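Autolysin E (Staphylococcus aureus, PDB 4PI8) probably cleaves glycosidic bonds in the NAG-NAM glycan strands of peptidoglycan, as a lysozyme-clan endo-beta-N-acetylglucosaminidase, and here holds a NAG-NAM disaccharide. Local coordinates at residues N71-G76 with N97-V102; E81-V86 with K158-G163; L177-M182 with K203-M208. The protein carries 1 engineered substitution. All blocks are in the same frame, centred on the assembly; numbering follows the deposited sequence.

Contact 1: residues N71-G76 with N97-V102; sequences NQLLKG and NVIYLV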
loop_
_atom_site.group_PDB
_atom_site.type_symbol
_atom_site.label_atom_id
_atom_site.label_comp_id
_atom_site.label_asym_id
_atom_site.label_seq_id
_atom_site.Cartn_x
_atom_site.Cartn_y
_atom_site.Cartn_z
ATOM N N ASN A 71 2.268 -17.764 6.705
ATOM C CA ASN A 71 2.340 -17.704 8.182
ATOM C C ASN A 71 3.754 -17.582 8.676
ATOM O O ASN A 71 3.976 -16.893 9.694
ATOM C CB ASN A 71 1.596 -18.834 8.823
ATOM C CG ASN A 71 0.102 -18.556 8.885
ATOM O OD1 ASN A 71 -0.319 -17.411 9.076
ATOM N ND2 ASN A 71 -0.711 -19.564 8.765
ATOM N N GLN A 72 4.727 -18.140 7.973
ATOM C CA GLN A 72 6.147 -17.879 8.347
ATOM C C GLN A 72 6.477 -16.436 8.256
ATOM O O GLN A 72 7.101 -15.863 9.193
ATOM C CB GLN A 72 7.095 -18.499 7.345
ATOM C CG GLN A 72 7.432 -19.914 7.568
ATOM C CD GLN A 72 8.480 -20.368 6.588
ATOM O OE1 GLN A 72 9.652 -19.844 6.552
ATOM N NE2 GLN A 72 8.073 -21.323 5.741
ATOM N N LEU A 73 6.043 -15.733 7.205
ATOM C CA LEU A 73 6.257 -14.291 7.111
ATOM C C LEU A 73 5.605 -13.548 8.213
ATOM O O LEU A 73 6.080 -12.516 8.576
ATOM C CB LEU A 73 5.784 -13.724 5.759
ATOM C CG LEU A 73 6.553 -14.101 4.514
ATOM C CD1 LEU A 73 5.892 -13.429 3.339
ATOM C CD2 LEU A 73 8.005 -13.632 4.651
ATOM N N LEU A 74 4.434 -13.973 8.689
ATOM C CA LEU A 74 3.665 -13.303 9.660
ATOM C C LEU A 74 4.018 -13.639 11.116
ATOM O O LEU A 74 3.441 -13.071 12.012
ATOM C CB LEU A 74 2.178 -13.554 9.418
ATOM C CG LEU A 74 1.661 -12.986 8.095
ATOM C CD1 LEU A 74 0.245 -13.448 7.884
ATOM C CD2 LEU A 74 1.770 -11.478 8.081
ATOM N N LYS A 75 4.889 -14.604 11.310
ATOM C CA LYS A 75 5.328 -14.982 12.681
ATOM C C LYS A 75 5.966 -13.771 13.367
ATOM O O LYS A 75 6.807 -13.052 12.799
ATOM C CB LYS A 75 6.288 -16.164 12.665
ATOM C CG LYS A 75 6.380 -16.890 14.002
ATOM C CD LYS A 75 5.087 -17.645 14.316
ATOM C CE LYS A 75 5.089 -18.325 15.664
ATOM N NZ LYS A 75 3.876 -19.190 15.700
ATOM N N GLY A 76 5.512 -13.491 14.583
ATOM C CA GLY A 76 5.958 -12.356 15.324
ATOM C C GLY A 76 5.472 -11.035 14.820
ATOM O O GLY A 76 5.984 -9.942 15.206
ATOM N N ASN A 97 -1.177 -9.925 -5.432
ATOM C CA ASN A 97 0.097 -10.574 -4.977
ATOM C C ASN A 97 0.155 -10.650 -3.452
ATOM O O ASN A 97 0.113 -9.592 -2.821
ATOM C CB ASN A 97 1.237 -9.808 -5.606
ATOM C CG ASN A 97 2.603 -10.322 -5.245
ATOM O OD1 ASN A 97 2.907 -10.566 -4.067
ATOM N ND2 ASN A 97 3.512 -10.307 -6.187
ATOM N N VAL A 98 0.237 -11.838 -2.884
ATOM C CA VAL A 98 0.101 -11.941 -1.428
ATOM C C VAL A 98 1.352 -11.432 -0.714
ATOM O O VAL A 98 1.252 -10.982 0.452
ATOM C CB VAL A 98 -0.236 -13.391 -0.953
ATOM C CG1 VAL A 98 0.966 -14.335 -1.087
ATOM C CG2 VAL A 98 -0.832 -13.402 0.420
ATOM N N ILE A 99 2.505 -11.517 -1.362
ATOM C CA ILE A 99 3.707 -10.962 -0.731
ATOM C C ILE A 99 3.601 -9.429 -0.634
ATOM O O ILE A 99 3.976 -8.818 0.378
ATOM C CB ILE A 99 4.976 -11.458 -1.369
ATOM C CG1 ILE A 99 5.224 -12.934 -1.037
ATOM C CG2 ILE A 99 6.164 -10.605 -0.972
ATOM C CD1 ILE A 99 6.347 -13.592 -1.795
ATOM N N TYR A 100 3.107 -8.794 -1.699
ATOM C CA TYR A 100 2.808 -7.389 -1.662
ATOM C C TYR A 100 1.815 -7.112 -0.564
ATOM O O TYR A 100 2.016 -6.188 0.243
ATOM C CB TYR A 100 2.264 -6.931 -3.035
ATOM C CG TYR A 100 1.373 -5.733 -2.887
ATOM C CD1 TYR A 100 1.857 -4.519 -2.441
ATOM C CD2 TYR A 100 -0.003 -5.859 -3.060
ATOM C CE1 TYR A 100 1.011 -3.476 -2.184
ATOM C CE2 TYR A 100 -0.868 -4.810 -2.837
ATOM C CZ TYR A 100 -0.362 -3.649 -2.328
ATOM O OH TYR A 100 -1.244 -2.626 -2.018
ATOM N N LEU A 101 0.732 -7.888 -0.471
ATOM C CA LEU A 101 -0.326 -7.591 0.470
ATOM C C LEU A 101 0.190 -7.653 1.915
ATOM O O LEU A 101 -0.090 -6.747 2.737
ATOM C CB LEU A 101 -1.502 -8.541 0.295
ATOM C CG LEU A 101 -2.838 -8.115 0.831
ATOM C CD1 LEU A 101 -3.355 -6.825 0.212
ATOM C CD2 LEU A 101 -3.794 -9.275 0.621
ATOM N N VAL A 102 0.945 -8.685 2.235
ATOM C CA VAL A 102 1.546 -8.836 3.544
ATOM C C VAL A 102 2.459 -7.674 3.792
ATOM O O VAL A 102 2.478 -7.090 4.890
ATOM C CB VAL A 102 2.295 -10.182 3.665
ATOM C CG1 VAL A 102 3.228 -10.165 4.868
ATOM C CG2 VAL A 102 1.259 -11.347 3.735
#
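The backbones of 71-76 and 97-102 come nearest at Leu74 and Val102, whose CA atoms lie 7.9 Å apart, so the C-terminal part of helix 67-74 faces the first turns of helix 98-108 through side chains alone. No hydrogen bond crosses, and 158 Å² is buried in all. The closest touch joins Leu74 CD2 to Val102 CG1 at 3.8 Å. Val102 carries CG1 anti to its backbone N (chi1 164°), which turns this methyl toward both leucines; Leu73 CB meets the same CG1 at a looser 4.5 Å. One turn earlier, Leu73 CD1 approaches Ile99 CG1, also at 4.5 Å, extending the apolar strip along the helix. Asn97 is the N-cap of this helix: OD1 accepts from Tyr100 N at 3.0 Å, nearly straight at 168°, with the donor above the carbonyl plane, and more weakly from Ile99 N. Its ND2 group is bound to Tyr212 OH. Around the pair, Phe87 of helix 84-94 packs on both Leu74 and Val102, while Leu73 also leans on Ser211 and Phe215 of helix 200-215; on another face of helix 98-108, Leu101 meets Ala164 and Ile167 of helix 156-172.

Contact 2: residues E81-V86 with K158-G163; sequences ENRGKV and KAIIGG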
loop_
_atom_site.group_PDB
_atom_site.type_symbol
_atom_site.label_atom_id
_atom_site.label_comp_id
_atom_site.label_asym_id
_atom_site.label_seq_id
_atom_site.Cartn_x
_atom_site.Cartn_y
_atom_site.Cartn_z
ATOM N N GLU A 81 -0.157 -12.060 12.936
ATOM C CA GLU A 81 0.357 -13.378 13.112
ATOM C C GLU A 81 -0.745 -14.421 12.964
ATOM O O GLU A 81 -1.867 -14.259 13.470
ATOM C CB GLU A 81 1.037 -13.509 14.487
ATOM C CG GLU A 81 1.633 -14.881 14.766
ATOM C CD GLU A 81 2.367 -14.904 16.094
ATOM O OE1 GLU A 81 1.695 -14.939 17.124
ATOM O OE2 GLU A 81 3.591 -14.756 16.092
ATOM N N ASN A 82 -0.431 -15.498 12.232
ATOM C CA ASN A 82 -1.304 -16.614 12.048
ATOM C C ASN A 82 -2.566 -16.237 11.302
ATOM O O ASN A 82 -3.596 -16.899 11.432
ATOM C CB ASN A 82 -1.569 -17.369 13.397
ATOM C CG ASN A 82 -0.447 -18.355 13.736
ATOM O OD1 ASN A 82 -0.117 -18.579 14.909
ATOM N ND2 ASN A 82 0.231 -18.845 12.712
ATOM N N ARG A 83 -2.518 -15.200 10.448
ATOM C CA ARG A 83 -3.649 -14.837 9.576
ATOM C C ARG A 83 -3.315 -15.108 8.078
ATOM O O ARG A 83 -4.019 -14.607 7.175
ATOM C CB ARG A 83 -4.130 -13.398 9.739
ATOM C CG ARG A 83 -4.567 -13.221 11.226
ATOM C CD ARG A 83 -5.330 -11.939 11.425
ATOM N NE ARG A 83 -5.619 -11.727 12.843
ATOM C CZ ARG A 83 -6.698 -12.180 13.451
ATOM N NH1 ARG A 83 -7.609 -12.852 12.816
ATOM N NH2 ARG A 83 -6.797 -12.023 14.773
ATOM N N GLY A 84 -2.346 -15.993 7.850
ATOM C CA GLY A 84 -1.956 -16.295 6.464
ATOM C C GLY A 84 -3.075 -16.903 5.630
ATOM O O GLY A 84 -3.154 -16.617 4.436
ATOM N N LYS A 85 -3.959 -17.713 6.228
ATOM C CA LYS A 85 -5.089 -18.264 5.486
ATOM C C LYS A 85 -5.889 -17.187 4.817
ATOM O O LYS A 85 -6.353 -17.325 3.681
ATOM C CB LYS A 85 -6.011 -19.066 6.452
ATOM C CG LYS A 85 -7.460 -19.377 6.064
ATOM C CD LYS A 85 -8.517 -19.455 7.163
ATOM C CE LYS A 85 -9.757 -20.200 6.675
ATOM N NZ LYS A 85 -10.231 -21.272 7.585
ATOM N N VAL A 86 -6.119 -16.085 5.551
ATOM C CA VAL A 86 -6.976 -15.035 5.064
ATOM C C VAL A 86 -6.283 -14.126 4.013
ATOM O O VAL A 86 -6.874 -13.689 3.047
ATOM C CB VAL A 86 -7.535 -14.255 6.247
ATOM C CG1 VAL A 86 -8.360 -13.139 5.771
ATOM C CG2 VAL A 86 -8.390 -15.207 7.112
ATOM N N LYS A 158 -11.834 -9.393 8.248
ATOM C CA LYS A 158 -12.615 -8.561 7.359
ATOM C C LYS A 158 -11.755 -7.367 6.823
ATOM O O LYS A 158 -11.900 -6.979 5.659
ATOM C CB LYS A 158 -13.876 -7.983 7.974
ATOM C CG LYS A 158 -14.929 -9.068 8.134
ATOM C CD LYS A 158 -15.997 -8.595 9.096
ATOM C CE LYS A 158 -17.101 -9.649 9.179
ATOM N NZ LYS A 158 -17.916 -9.710 7.932
ATOM N N ALA A 159 -10.847 -6.856 7.650
ATOM C CA ALA A 159 -9.925 -5.778 7.197
ATOM C C ALA A 159 -8.903 -6.296 6.196
ATOM O O ALA A 159 -8.538 -5.534 5.276
ATOM C CB ALA A 159 -9.246 -5.179 8.373
ATOM N N ILE A 160 -8.501 -7.556 6.305
ATOM C CA ILE A 160 -7.548 -8.123 5.318
ATOM C C ILE A 160 -8.252 -8.281 3.969
ATOM O O ILE A 160 -7.812 -7.825 2.915
ATOM C CB ILE A 160 -7.006 -9.468 5.814
ATOM C CG1 ILE A 160 -6.111 -9.220 7.023
ATOM C CG2 ILE A 160 -6.181 -10.132 4.708
ATOM C CD1 ILE A 160 -5.825 -10.456 7.869
ATOM N N ILE A 161 -9.401 -8.952 3.949
ATOM C CA ILE A 161 -10.157 -9.168 2.718
ATOM C C ILE A 161 -10.557 -7.838 2.136
ATOM O O ILE A 161 -10.468 -7.656 0.900
ATOM C CB ILE A 161 -11.432 -10.061 2.935
ATOM C CG1 ILE A 161 -11.053 -11.442 3.408
ATOM C CG2 ILE A 161 -12.337 -10.090 1.688
ATOM C CD1 ILE A 161 -10.178 -12.212 2.510
ATOM N N GLY A 162 -11.106 -6.957 2.971
ATOM C CA GLY A 162 -11.617 -5.697 2.452
ATOM C C GLY A 162 -10.500 -4.778 1.909
ATOM O O GLY A 162 -10.733 -4.067 0.931
ATOM N N GLY A 163 -9.340 -4.784 2.544
ATOM C CA GLY A 163 -8.235 -4.026 2.060
ATOM C C GLY A 163 -7.858 -4.499 0.682
ATOM O O GLY A 163 -7.647 -3.688 -0.221
#
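Arg83 and Ile160 are brought together with Arg83 CG and Ile160 CG1 both standing anti to the carbonyl carbon (chi1 -59° and -69°); the isoleucine, extended at chi2, then delivers CD1 to the aliphatic part of the arginine. That methyl lies 3.9 Å from Arg83 CB and equally far from Arg83 CD, spanning the start of the chain rather than its charged end. The guanidinium group is held elsewhere: Arg83 NE bonds to Ile79 O, and NH1 makes a salt bridge with Asp157. Val86 CG1 touches two isoleucines at once, 3.9 Å from Ile160 CG2 and 3.8 Å from Ile161 CD1. The bent end of Ile161 (chi2 -59°) also brings CD1 to 3.7 Å from Val86 O, a van der Waals contact of a methyl with a backbone carbonyl oxygen. The side chains of Val86 and Ile161 cross at about a right angle. CA atoms come as near as 6.9 Å at Val86 and Ile160, and 190 Å² is buried without a hydrogen bond between the segments. Phe87 and Phe130 also pack on Ile160. The arrangement is an apolar helix-helix seam in the mainly helical lysozyme-clan domain, where the N-terminal turn of helix 84-94, with Arg83 as its N-cap residue, rests against helix 156-172.

Contact 3: residues L177-M182 with K203-M208; sequences LNLYQM and KIAKLM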
loop_
_atom_site.group_PDB
_atom_site.type_symbol
_atom_site.label_atom_id
_atom_site.label_comp_id
_atom_site.label_asym_id
_atom_site.label_seq_id
_atom_site.Cartn_x
_atom_site.Cartn_y
_atom_site.Cartn_z
ATOM N N LEU A 177 -0.815 -0.473 -11.294
ATOM C CA LEU A 177 -0.522 -1.891 -11.208
ATOM C C LEU A 177 0.746 -2.209 -10.455
ATOM O O LEU A 177 1.046 -3.401 -10.265
ATOM C CB LEU A 177 -0.386 -2.482 -12.630
ATOM C CG LEU A 177 -1.484 -2.132 -13.627
ATOM C CD1 LEU A 177 -1.148 -2.928 -14.926
ATOM C CD2 LEU A 177 -2.808 -2.534 -13.054
ATOM N N ASN A 178 1.520 -1.212 -10.126
ATOM C CA ASN A 178 2.750 -1.383 -9.354
ATOM C C ASN A 178 2.869 -0.304 -8.331
ATOM O O ASN A 178 2.074 0.672 -8.305
ATOM C CB ASN A 178 3.941 -1.547 -10.277
ATOM C CG ASN A 178 4.283 -0.309 -11.050
ATOM O OD1 ASN A 178 4.152 0.821 -10.588
ATOM N ND2 ASN A 178 4.815 -0.552 -12.272
ATOM N N LEU A 179 3.820 -0.455 -7.395
ATOM C CA LEU A 179 3.905 0.500 -6.327
ATOM C C LEU A 179 4.143 1.937 -6.774
ATOM O O LEU A 179 3.623 2.900 -6.250
ATOM C CB LEU A 179 4.975 0.095 -5.280
ATOM C CG LEU A 179 4.676 -1.205 -4.502
ATOM C CD1 LEU A 179 5.943 -1.657 -3.818
ATOM C CD2 LEU A 179 3.539 -1.091 -3.534
ATOM N N TYR A 180 5.058 2.054 -7.743
ATOM C CA TYR A 180 5.358 3.382 -8.317
ATOM C C TYR A 180 4.084 4.085 -8.823
ATOM O O TYR A 180 3.877 5.245 -8.557
ATOM C CB TYR A 180 6.383 3.270 -9.458
ATOM C CG TYR A 180 6.846 4.635 -9.911
ATOM C CD1 TYR A 180 7.835 5.320 -9.244
ATOM C CD2 TYR A 180 6.266 5.270 -10.984
ATOM C CE1 TYR A 180 8.216 6.594 -9.609
ATOM C CE2 TYR A 180 6.648 6.565 -11.336
ATOM C CZ TYR A 180 7.620 7.199 -10.664
ATOM O OH TYR A 180 7.973 8.520 -11.016
ATOM N N GLN A 181 3.289 3.332 -9.570
ATOM C CA GLN A 181 2.044 3.897 -10.105
ATOM C C GLN A 181 1.048 4.208 -9.020
ATOM O O GLN A 181 0.314 5.203 -9.093
ATOM C CB GLN A 181 1.394 3.025 -11.153
ATOM C CG GLN A 181 2.227 2.835 -12.413
ATOM C CD GLN A 181 1.651 1.773 -13.293
ATOM O OE1 GLN A 181 1.278 0.685 -12.851
ATOM N NE2 GLN A 181 1.524 2.081 -14.595
ATOM N N MET A 182 0.954 3.350 -8.000
ATOM C CA MET A 182 0.047 3.609 -6.872
ATOM C C MET A 182 0.457 4.894 -6.170
ATOM O O MET A 182 -0.421 5.647 -5.683
ATOM C CB MET A 182 0.065 2.424 -5.898
ATOM C CG MET A 182 -0.605 1.189 -6.454
ATOM S SD MET A 182 -0.485 -0.250 -5.370
ATOM C CE MET A 182 -1.666 0.210 -4.096
ATOM N N LYS A 203 9.586 1.440 1.139
ATOM C CA LYS A 203 9.420 0.655 2.369
ATOM C C LYS A 203 8.723 -0.675 2.054
ATOM O O LYS A 203 9.156 -1.760 2.528
ATOM C CB LYS A 203 8.654 1.385 3.421
ATOM C CG LYS A 203 9.383 2.645 3.903
ATOM C CD LYS A 203 8.478 3.535 4.765
ATOM C CE LYS A 203 9.267 4.705 5.361
ATOM N NZ LYS A 203 8.383 5.603 6.113
ATOM N N ILE A 204 7.684 -0.663 1.265
ATOM C CA ILE A 204 6.959 -1.897 0.941
ATOM C C ILE A 204 7.851 -2.767 0.074
ATOM O O ILE A 204 7.950 -3.989 0.272
ATOM C CB ILE A 204 5.593 -1.548 0.253
ATOM C CG1 ILE A 204 4.720 -0.770 1.221
ATOM C CG2 ILE A 204 4.919 -2.829 -0.177
ATOM C CD1 ILE A 204 3.467 -0.244 0.608
ATOM N N ALA A 205 8.507 -2.169 -0.910
ATOM C CA ALA A 205 9.401 -2.925 -1.851
ATOM C C ALA A 205 10.537 -3.636 -1.097
ATOM O O ALA A 205 10.896 -4.765 -1.485
ATOM C CB ALA A 205 9.980 -1.989 -2.920
ATOM N N LYS A 206 11.071 -3.004 -0.062
ATOM C CA LYS A 206 12.181 -3.622 0.683
ATOM C C LYS A 206 11.717 -4.913 1.317
ATOM O O LYS A 206 12.387 -5.958 1.260
ATOM C CB LYS A 206 12.687 -2.666 1.729
ATOM C CG LYS A 206 13.885 -3.254 2.472
ATOM C CD LYS A 206 14.523 -2.292 3.462
ATOM C CE LYS A 206 13.614 -1.998 4.636
ATOM N NZ LYS A 206 13.311 -3.172 5.496
ATOM N N LEU A 207 10.559 -4.898 1.942
ATOM C CA LEU A 207 10.018 -6.107 2.538
ATOM C C LEU A 207 9.673 -7.137 1.500
ATOM O O LEU A 207 9.901 -8.338 1.698
ATOM C CB LEU A 207 8.784 -5.820 3.403
ATOM C CG LEU A 207 9.002 -4.891 4.589
ATOM C CD1 LEU A 207 7.721 -4.843 5.405
ATOM C CD2 LEU A 207 10.182 -5.351 5.464
ATOM N N MET A 208 9.120 -6.723 0.363
ATOM C CA MET A 208 8.815 -7.648 -0.677
ATOM C C MET A 208 10.056 -8.351 -1.168
ATOM O O MET A 208 10.032 -9.558 -1.382
ATOM C CB MET A 208 8.167 -6.970 -1.889
ATOM C CG MET A 208 6.746 -6.512 -1.591
ATOM S SD MET A 208 5.987 -5.627 -2.984
ATOM C CE MET A 208 5.895 -6.921 -4.125
#
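Ile204 is the first residue of 203-208 to meet Leu179, and its CG2 methyl lies 4.0 Å from both Leu179 CD1 and Leu179 CD2, resting against the fork of the leucine. This methyl, the branch turned to the partner, stands anti to the backbone N, while CG1 takes the position anti to the carbonyl carbon (chi1 -63°). Next comes Ala205, where the backbones are closest: Ala205 CA lies 7.9 Å from Leu179 CA. Leu179 CD1 approaches Ala205 N to 3.9 Å and Ala205 CB to 4.1 Å, so the methyl lies against the helix backbone as well as its side chains. One turn on from Ile204, Met208 bends at chi3 (66°) and contributes its sulfur, with SD 4.1 Å from the same Leu179 CD1. A single methyl thus touches three residues, i, i+1 and i+4, on one face of helix 200-215. The interface is apolar and small, 131 Å² over both sides.

Leu179 is the first residue of its helix, and polar bonds just behind it fix that turn. Gln181 N donates to Asn178 OD1 at 2.8 Å, with an N-H...O angle of 164° and the donor nearly in line with the C=O bond. In return Gln181 OE1 accepts from Asn178 N, weakly, and from Leu177 N at 2.9 Å. Asn178 ND2 is tied to Tyr226 OH.

Tyr100 of helix 98-108 also packs on Leu179, and Ser103 on Met208. The neighbouring Met182 reaches Tyr171, which belongs to the glycan pocket, and the Ile204 side chain is about 10 Å from the bound N-acetylmuramic acid. The motif is a capping box, Asn178 with Gln181, starting a short helix whose first leucine packs into the helical core, near but not in the glycan pocket.

How the contacts relate
From the N terminus, helix 67-74 comes first. Contact 1 brings it against helix 98-108, closing a loop of 20 residues that contains helix 84-94. Contact 2 starts inside that loop and ends far beyond it, at helix 156-172, enclosing 71 residues that include strands 120-122 and 125-127, so contacts 1 and 2 cross along the chain. They also touch: Asn71 OD1 probably accepts from Gly84 N, and Glu81 OE2 from Gly76 N, each at 2.8 Å. Contact 3 follows both in series, enclosing the 20 residues between its segments and joining helices 179-184 and 200-215. Tyr100 links it to contact 1 by packing on Met182 and Met208, whereas contacts 2 and 3 stay about 8 Å apart at their nearest atoms.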